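Local coordinates for protein mannitol dehydrogenase (Pseudomonas fluorescens, PDB 1LJ8) that probably catalyses the NAD-dependent interconversion of mannitol and fructose, as a long-chain dehydrogenase with a bound NAD, at residues A[9-12]-A[13-17]. Residues are numbered along the deposited sequence; the frame is centred on the assembly and turned at random.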
# COMPACT_ATOMS: atom_id res chain seq x y z
N THR A 9 -11.58 24.16 18.68
CA THR A 9 -11.90 25.51 18.23
C THR A 9 -10.82 26.52 18.58
O THR A 9 -10.97 27.73 18.33
CB THR A 9 -13.28 25.99 18.83
OG1 THR A 9 -13.18 26.15 20.24
CG2 THR A 9 -14.37 24.98 18.50
N GLN A 10 -9.71 26.05 19.13
CA GLN A 10 -8.64 26.96 19.49
C GLN A 10 -7.34 26.73 18.69
O GLN A 10 -6.23 26.92 19.22
CB GLN A 10 -8.33 26.80 20.97
CG GLN A 10 -9.55 26.85 21.88
CD GLN A 10 -9.16 26.58 23.32
OE1 GLN A 10 -8.31 27.29 23.87
NE2 GLN A 10 -9.76 25.54 23.93
N LEU A 11 -7.46 26.31 17.43
CA LEU A 11 -6.27 26.08 16.60
C LEU A 11 -6.06 27.27 15.70
O LEU A 11 -6.91 28.16 15.63
CB LEU A 11 -6.46 24.80 15.74
CG LEU A 11 -6.77 23.57 16.59
CD1 LEU A 11 -7.06 22.34 15.68
CD2 LEU A 11 -5.59 23.27 17.51
N ALA A 12 -4.94 27.30 14.99
CA ALA A 12 -4.64 28.40 14.09
C ALA A 12 -5.78 28.57 13.08
O ALA A 12 -6.41 27.60 12.65
CB ALA A 12 -3.32 28.15 13.38
N PRO A 13 -6.06 29.83 12.68
CA PRO A 13 -7.13 30.19 11.74
C PRO A 13 -7.18 29.42 10.43
O PRO A 13 -8.26 29.11 9.93
CB PRO A 13 -6.88 31.68 11.47
CG PRO A 13 -6.22 32.14 12.69
CD PRO A 13 -5.27 31.02 13.04
N GLU A 14 -6.02 29.11 9.87
CA GLU A 14 -5.96 28.43 8.58
C GLU A 14 -6.33 26.96 8.67
O GLU A 14 -6.52 26.32 7.65
CB GLU A 14 -4.54 28.55 7.97
CG GLU A 14 -3.40 27.74 8.69
CD GLU A 14 -2.72 28.50 9.84
OE1 GLU A 14 -3.27 29.51 10.34
OE2 GLU A 14 -1.61 28.07 10.28
N VAL A 15 -6.40 26.42 9.88
CA VAL A 15 -6.69 25.00 10.05
C VAL A 15 -8.18 24.71 9.79
O VAL A 15 -9.04 25.25 10.49
CB VAL A 15 -6.30 24.54 11.48
CG1 VAL A 15 -6.63 23.05 11.64
CG2 VAL A 15 -4.81 24.75 11.69
N LYS A 16 -8.47 23.86 8.80
CA LYS A 16 -9.84 23.50 8.46
C LYS A 16 -10.36 22.46 9.45
O LYS A 16 -9.62 21.54 9.88
CB LYS A 16 -9.89 22.94 7.04
CG LYS A 16 -9.07 23.76 6.03
CD LYS A 16 -9.80 24.95 5.45
CE LYS A 16 -9.03 25.49 4.19
NZ LYS A 16 -8.94 24.57 2.94
N LEU A 17 -11.61 22.65 9.87
CA LEU A 17 -12.24 21.77 10.86
C LEU A 17 -13.45 21.05 10.29
O LEU A 17 -14.08 21.52 9.33
CB LEU A 17 -12.74 22.61 12.04
CG LEU A 17 -11.76 23.61 12.67
CD1 LEU A 17 -12.51 24.40 13.73
CD2 LEU A 17 -10.51 22.89 13.27
O HOH W 1 -9.00 26.50 13.02
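Glu14 turns its CG between its own backbone N and carbonyl carbon (chi1 70°), and a second bend at chi2 (-88°) folds the carboxylate back beside Ala12. In Val15, CG1 lies anti to the backbone N (chi1 179°), which sets this branch facing Leu11 and CG2 facing Ala12. The two residues sit in a type I beta turn that runs from Ala12 to Val15, with Pro13 and Glu14 at its corners. The turn is closed by Val15 N, which donates to Ala12 O at 3.0 Å. A water bridges Ala12 O and Val15 O, donating to each at 2.8 Å. Ala12 O therefore accepts two bonds.

The carboxylate of Glu14 lies against the methyl of Ala12, with Glu14 OE1 3.3 Å from Ala12 CB. This is contact without a hydrogen bond; the polar partner of Glu14 is His248, whose ND1 bonds OE2. With an alanine here, His248 would probably lose its carboxylate partner and the Ala12 methyl its cover on that side.

Apolar side chains close the rest of the contact. Leu11 CD1 meets Val15 CG1 at 4.1 Å and Leu17 CD2 at 4.2 Å. Val15 CG2 reaches Ala12 CB, also at 4.1 Å. Leu11 and Val15 both rest on Val98 of strand 96-107, and backbone hydrogen bonds of Lys16 with Val96 and Val98 join the chain to that strand.

This is a surface turn in the N-terminal segment, ahead of strand 27-32 and away from the NAD site. Its chemistry implies a bend closed by one backbone bond, bridged by a water and stiffened by the proline at its corner, with a carboxylate tied to His248 and a small apolar patch packed on the strand.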